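Local atomic coordinates of putative sortase (Streptococcus pneumoniae, PDB entry 2W1J), a protein that probably acts as a class C sortase, a cysteine transpeptidase that joins pilin subunits covalently during assembly of the pneumococcal pilus fibre. Residues M48-A54 against A82-E87; G67-V73 against D134-H139. One frame throughout, in Å; residues are numbered along the deposited sequence.

Interaction 1: residues M48-A54 against A82-E87; sequences MKKKGRA and AGTAEE
E86 and K49 meet through backbone and side chain together. The amide N of E86 donates to the carbonyl O of K49 over 2.9 Å, a nearly straight bond at 168°. The E86 side chain then folds back over that same carbonyl: with CG set between its own backbone N and carbonyl carbon (chi1 64°), CG comes to 3.3 Å from K49 O. From there the extended chain carries the carboxylate to the lysines. The K49 chain passes it at about a right angle, its CE 3.7 Å from OE1 of E86, while NZ of K50 makes a long salt bridge of 3.7 Å to the same oxygen. The main charge partner of K50 is E46, one turn back, and K51 likewise pairs with E47; long flexible lysines suit this solvent-facing edge.

Alongside, small residues let the backbones come close. CB of A85 lies 3.6 Å from K51 O, and A54 CB touches A82 CB at 3.8 Å. G83 lies close to A54, and its positive phi by itself favours glycine; its N is bound by the hydroxyl of Y56. Buried T84 is joined to M48 by a water, which donates to M48 O and also hydrogen-bonds T84 OG1.

The arrangement is a helix end meeting a helix start: K50 leaves helix 46-49, A85 is the N-cap residue of helix 86-91, and the first-turn amide of E86 finds its acceptor in another segment. It packs the region preceding strand 65-71 against the turn following strand 76-82 of the sortase fold.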
loop_
_atom_site.group_PDB
_atom_site.type_symbol
_atom_site.label_atom_id
_atom_site.label_comp_id
_atom_site.label_asym_id
_atom_site.label_seq_id
_atom_site.Cartn_x
_atom_site.Cartn_y
_atom_site.Cartn_z
ATOM N N MET A 48 -11.829 12.517 3.529
ATOM C CA MET A 48 -11.133 11.492 2.761
ATOM C C MET A 48 -12.047 10.323 2.408
ATOM O O MET A 48 -11.962 9.773 1.311
ATOM C CB MET A 48 -9.884 11.014 3.505
ATOM C CG MET A 48 -8.843 12.107 3.701
ATOM S SD MET A 48 -8.044 12.584 2.152
ATOM C CE MET A 48 -7.095 11.101 1.819
ATOM N N LYS A 49 -12.935 9.956 3.330
ATOM C CA LYS A 49 -13.894 8.882 3.079
ATOM C C LYS A 49 -14.722 9.155 1.824
ATOM O O LYS A 49 -15.079 8.228 1.098
ATOM C CB LYS A 49 -14.839 8.694 4.277
ATOM C CG LYS A 49 -14.204 8.052 5.502
ATOM C CD LYS A 49 -15.173 8.012 6.677
ATOM C CE LYS A 49 -15.976 6.722 6.698
ATOM N NZ LYS A 49 -15.190 5.575 7.255
ATOM N N LYS A 50 -15.025 10.428 1.578
ATOM C CA LYS A 50 -15.981 10.804 0.536
ATOM C C LYS A 50 -15.310 11.220 -0.768
ATOM O O LYS A 50 -15.956 11.776 -1.658
ATOM C CB LYS A 50 -16.896 11.931 1.024
ATOM C CG LYS A 50 -17.665 11.616 2.298
ATOM C CD LYS A 50 -18.766 10.590 2.055
ATOM C CE LYS A 50 -19.666 10.439 3.275
ATOM N NZ LYS A 50 -18.937 9.894 4.457
ATOM N N LYS A 51 -14.015 10.942 -0.887
ATOM C CA LYS A 51 -13.271 11.297 -2.088
ATOM C C LYS A 51 -13.802 10.559 -3.312
ATOM O O LYS A 51 -14.316 9.446 -3.209
ATOM C CB LYS A 51 -11.785 10.992 -1.900
ATOM C CG LYS A 51 -11.131 11.789 -0.786
ATOM C CD LYS A 51 -11.075 13.264 -1.141
ATOM C CE LYS A 51 -10.476 14.079 -0.008
ATOM N NZ LYS A 51 -10.503 15.537 -0.304
ATOM N N GLY A 52 -13.684 11.190 -4.474
ATOM C CA GLY A 52 -14.128 10.572 -5.715
ATOM C C GLY A 52 -13.164 9.478 -6.133
ATOM O O GLY A 52 -12.197 9.188 -5.430
ATOM N N ARG A 53 -13.434 8.858 -7.276
ATOM C CA ARG A 53 -12.528 7.845 -7.807
ATOM C C ARG A 53 -11.142 8.445 -8.003
ATOM O O ARG A 53 -11.006 9.622 -8.332
ATOM C CB ARG A 53 -13.049 7.282 -9.133
ATOM C CG ARG A 53 -14.244 6.344 -8.997
ATOM C CD ARG A 53 -14.554 5.648 -10.313
ATOM N NE ARG A 53 -15.847 4.972 -10.282
ATOM C CZ ARG A 53 -16.274 4.135 -11.221
ATOM N NH1 ARG A 53 -15.505 3.862 -12.267
ATOM N NH2 ARG A 53 -17.466 3.564 -11.114
ATOM N N ALA A 54 -10.110 7.631 -7.800
ATOM C CA ALA A 54 -8.741 8.088 -7.990
ATOM C C ALA A 54 -8.215 7.596 -9.331
ATOM O O ALA A 54 -8.363 6.422 -9.662
ATOM C CB ALA A 54 -7.858 7.586 -6.859
ATOM N N ALA A 82 -6.228 2.339 -5.909
ATOM C CA ALA A 82 -5.796 3.727 -5.807
ATOM C C ALA A 82 -6.662 4.522 -4.831
ATOM O O ALA A 82 -7.886 4.387 -4.810
ATOM C CB ALA A 82 -5.803 4.384 -7.178
ATOM N N GLY A 83 -6.015 5.363 -4.036
ATOM C CA GLY A 83 -6.722 6.211 -3.079
ATOM C C GLY A 83 -7.249 5.448 -1.883
ATOM O O GLY A 83 -7.043 4.236 -1.754
ATOM N N THR A 84 -7.955 6.164 -1.015
ATOM C CA THR A 84 -8.377 5.602 0.257
ATOM C C THR A 84 -9.832 5.933 0.556
ATOM O O THR A 84 -10.235 5.992 1.716
ATOM C CB THR A 84 -7.484 6.085 1.427
ATOM O OG1 THR A 84 -7.389 7.513 1.410
ATOM C CG2 THR A 84 -6.074 5.497 1.311
ATOM N N ALA A 85 -10.618 6.142 -0.496
ATOM C CA ALA A 85 -12.051 6.392 -0.338
ATOM C C ALA A 85 -12.741 5.259 0.418
ATOM O O ALA A 85 -12.268 4.128 0.432
ATOM C CB ALA A 85 -12.701 6.603 -1.698
ATOM N N GLU A 86 -13.892 5.552 1.019
ATOM C CA GLU A 86 -14.575 4.549 1.834
ATOM C C GLU A 86 -14.878 3.265 1.065
ATOM O O GLU A 86 -14.734 2.169 1.601
ATOM C CB GLU A 86 -15.830 5.119 2.507
ATOM C CG GLU A 86 -16.925 5.563 1.564
ATOM C CD GLU A 86 -18.017 6.332 2.277
ATOM O OE1 GLU A 86 -17.929 6.490 3.515
ATOM O OE2 GLU A 86 -18.962 6.779 1.597
ATOM N N GLU A 87 -15.273 3.400 -0.199
ATOM C CA GLU A 87 -15.571 2.235 -1.023
ATOM C C GLU A 87 -14.347 1.338 -1.204
ATOM O O GLU A 87 -14.459 0.112 -1.182
ATOM C CB GLU A 87 -16.117 2.661 -2.387
ATOM C CG GLU A 87 -17.453 3.391 -2.327
ATOM C CD GLU A 87 -17.309 4.905 -2.266
ATOM O OE1 GLU A 87 -16.284 5.400 -1.749
ATOM O OE2 GLU A 87 -18.233 5.602 -2.737
HETATM O O HOH W 1 -9.456 8.980 0.566
HETATM O O HOH W 2 -16.070 8.068 -1.687
#

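Interaction 2: residues G67-V73 against D134-H139; sequences GHVEIPV and DKFYVH
Two first torsions bring the imidazoles of H68 and H139 together: H68 CG sits between its backbone N and carbonyl carbon (chi1 50°), whereas H139 CG lies opposite its carbonyl carbon (chi1 -62°). The rings form an offset stack, centroids 3.9 Å apart and planes at 17°, with CE1 of H68 over the centre of the H139 ring. E70, its chain extended, reaches the edge of that ring. H139 NE2 donates to E70 OE1 over 2.8 Å, in the ring plane of H139 but clearly tilted out of the carboxylate plane of E70, on its anti side. With the stack, this bond helps set the rotation of the ring; the carboxylate may also favour its protonated form. Histidine suits this place because its flat ring can stack and donate at once.

In the backbone, the antiparallel strands are joined at two hydrogen-bonded pairs, H68 with H139 and E70 with Y137; E70 N to Y137 O is 2.8 Å. G67 brings its CA to 3.1 Å from H139 O, an approach that suits a residue lacking a side chain. Farther along, P72 CD lies 3.9 Å from CD2 at the edge of the Y137 ring.

Outside the pair, D77 and D10 bind the two nitrogens of H68. On the other face, V69, I71 and F136 pack on L174 of strand 170-178. Strand 65-71 continues the sheet to strand 76-82, and strand 135-139 continues it to strand 144-155.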
loop_
_atom_site.group_PDB
_atom_site.type_symbol
_atom_site.label_atom_id
_atom_site.label_comp_id
_atom_site.label_asym_id
_atom_site.label_seq_id
_atom_site.Cartn_x
_atom_site.Cartn_y
_atom_site.Cartn_z
ATOM N N GLY A 67 -2.302 -3.904 -7.599
ATOM C CA GLY A 67 -1.480 -5.013 -7.122
ATOM C C GLY A 67 -2.075 -5.605 -5.863
ATOM O O GLY A 67 -3.278 -5.476 -5.614
ATOM N N HIS A 68 -1.250 -6.293 -5.083
ATOM C CA HIS A 68 -1.701 -6.793 -3.795
ATOM C C HIS A 68 -0.578 -6.808 -2.786
ATOM O O HIS A 68 0.602 -6.806 -3.151
ATOM C CB HIS A 68 -2.458 -8.139 -3.858
ATOM C CG HIS A 68 -1.780 -9.223 -4.640
ATOM N ND1 HIS A 68 -1.261 -10.352 -4.041
ATOM C CD2 HIS A 68 -1.657 -9.421 -5.976
ATOM C CE1 HIS A 68 -0.781 -11.162 -4.969
ATOM N NE2 HIS A 68 -1.014 -10.623 -6.153
ATOM N N VAL A 69 -0.967 -6.765 -1.520
ATOM C CA VAL A 69 -0.025 -6.837 -0.416
ATOM C C VAL A 69 -0.222 -8.155 0.311
ATOM O O VAL A 69 -1.327 -8.471 0.781
ATOM C CB VAL A 69 -0.176 -5.628 0.551
ATOM C CG1 VAL A 69 -1.597 -5.493 1.085
ATOM C CG2 VAL A 69 0.861 -5.690 1.664
ATOM N N GLU A 70 0.854 -8.927 0.386
ATOM C CA GLU A 70 0.834 -10.279 0.925
ATOM C C GLU A 70 1.664 -10.305 2.209
ATOM O O GLU A 70 2.842 -9.916 2.200
ATOM C CB GLU A 70 1.431 -11.235 -0.114
ATOM C CG GLU A 70 1.405 -12.693 0.315
ATOM C CD GLU A 70 2.229 -13.597 -0.585
ATOM O OE1 GLU A 70 2.908 -13.093 -1.508
ATOM O OE2 GLU A 70 2.197 -14.823 -0.349
ATOM N N ILE A 71 1.057 -10.757 3.303
ATOM C CA ILE A 71 1.762 -10.812 4.576
ATOM C C ILE A 71 1.579 -12.229 5.117
ATOM O O ILE A 71 0.642 -12.518 5.870
ATOM C CB ILE A 71 1.230 -9.780 5.590
ATOM C CG1 ILE A 71 0.934 -8.426 4.925
ATOM C CG2 ILE A 71 2.206 -9.656 6.762
ATOM C CD1 ILE A 71 0.218 -7.439 5.836
ATOM N N PRO A 72 2.446 -13.149 4.682
ATOM C CA PRO A 72 2.206 -14.568 4.949
ATOM C C PRO A 72 2.053 -14.911 6.431
ATOM O O PRO A 72 1.237 -15.763 6.783
ATOM C CB PRO A 72 3.447 -15.238 4.347
ATOM C CG PRO A 72 3.829 -14.342 3.224
ATOM C CD PRO A 72 3.557 -12.951 3.735
ATOM N N VAL A 73 2.799 -14.258 7.310
ATOM C CA VAL A 73 2.825 -14.682 8.703
ATOM C C VAL A 73 1.471 -14.453 9.391
ATOM O O VAL A 73 1.160 -15.121 10.375
ATOM C CB VAL A 73 4.008 -14.024 9.461
ATOM C CG1 VAL A 73 3.800 -12.525 9.622
ATOM C CG2 VAL A 73 4.264 -14.705 10.790
ATOM N N ASP A 134 9.710 -9.521 10.472
ATOM C CA ASP A 134 8.716 -10.168 9.631
ATOM C C ASP A 134 8.769 -9.609 8.214
ATOM O O ASP A 134 9.105 -8.440 8.005
ATOM C CB ASP A 134 7.294 -10.023 10.194
ATOM C CG ASP A 134 7.054 -10.848 11.443
ATOM O OD1 ASP A 134 7.872 -11.744 11.751
ATOM O OD2 ASP A 134 6.035 -10.592 12.115
ATOM N N LYS A 135 8.386 -10.434 7.243
ATOM C CA LYS A 135 8.410 -10.041 5.833
ATOM C C LYS A 135 7.014 -9.800 5.270
ATOM O O LYS A 135 6.024 -10.397 5.706
ATOM C CB LYS A 135 9.156 -11.089 4.994
ATOM C CG LYS A 135 10.654 -11.168 5.349
ATOM C CD LYS A 135 11.397 -12.168 4.479
ATOM C CE LYS A 135 12.838 -12.335 4.939
ATOM N NZ LYS A 135 13.528 -13.404 4.174
ATOM N N PHE A 136 6.937 -8.898 4.299
ATOM C CA PHE A 136 5.742 -8.771 3.495
ATOM C C PHE A 136 6.132 -8.519 2.053
ATOM O O PHE A 136 7.279 -8.170 1.763
ATOM C CB PHE A 136 4.739 -7.752 4.054
ATOM C CG PHE A 136 5.233 -6.328 4.111
ATOM C CD1 PHE A 136 5.047 -5.472 3.033
ATOM C CD2 PHE A 136 5.807 -5.826 5.265
ATOM C CE1 PHE A 136 5.457 -4.137 3.103
ATOM C CE2 PHE A 136 6.215 -4.487 5.343
ATOM C CZ PHE A 136 6.032 -3.645 4.262
ATOM N N TYR A 137 5.189 -8.741 1.147
ATOM C CA TYR A 137 5.478 -8.766 -0.282
ATOM C C TYR A 137 4.476 -7.886 -0.994
ATOM O O TYR A 137 3.264 -8.002 -0.781
ATOM C CB TYR A 137 5.441 -10.206 -0.819
ATOM C CG TYR A 137 6.437 -11.092 -0.112
ATOM C CD1 TYR A 137 7.740 -11.222 -0.580
ATOM C CD2 TYR A 137 6.087 -11.743 1.063
ATOM C CE1 TYR A 137 8.665 -11.985 0.101
ATOM C CE2 TYR A 137 7.007 -12.508 1.751
ATOM C CZ TYR A 137 8.291 -12.627 1.257
ATOM O OH TYR A 137 9.226 -13.382 1.919
ATOM N N VAL A 138 4.985 -6.995 -1.827
ATOM C CA VAL A 138 4.134 -6.102 -2.594
ATOM C C VAL A 138 4.202 -6.560 -4.045
ATOM O O VAL A 138 5.277 -6.591 -4.646
ATOM C CB VAL A 138 4.601 -4.638 -2.457
ATOM C CG1 VAL A 138 3.745 -3.713 -3.334
ATOM C CG2 VAL A 138 4.555 -4.203 -0.991
ATOM N N HIS A 139 3.055 -6.962 -4.584
ATOM C CA HIS A 139 2.944 -7.457 -5.952
ATOM C C HIS A 139 2.463 -6.336 -6.845
ATOM O O HIS A 139 1.459 -5.690 -6.535
ATOM C CB HIS A 139 1.902 -8.576 -6.027
ATOM C CG HIS A 139 2.229 -9.789 -5.208
ATOM N ND1 HIS A 139 2.431 -11.027 -5.777
ATOM C CD2 HIS A 139 2.360 -9.962 -3.870
ATOM C CE1 HIS A 139 2.679 -11.912 -4.826
ATOM N NE2 HIS A 139 2.642 -11.292 -3.658
HETATM O O HOH W 3 5.211 -12.801 6.624
#

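In the fold
Interactions 1 and 2 lie on opposite sides of the chain's centre, their centres 23 Å apart and their nearest atoms about 8 Å apart, without touching. Strand 65-71 follows helix 46-49 in the chain, and the segments of the two interactions alternate along it: 48-54, 67-73, 82-87, 134-139. Strand 76-82, which pairs with 65-71, runs directly into segment 82-87, so the chain joins one contact to the other. Their jobs differ. Interaction 2 joins the first and last strands in the sheet order, bringing its ends together as expected of the closed sortase beta-barrel, whereas interaction 1 ties peripheral turns and helix ends to one another. Both contacts are structural, with no ligand between the segments of either.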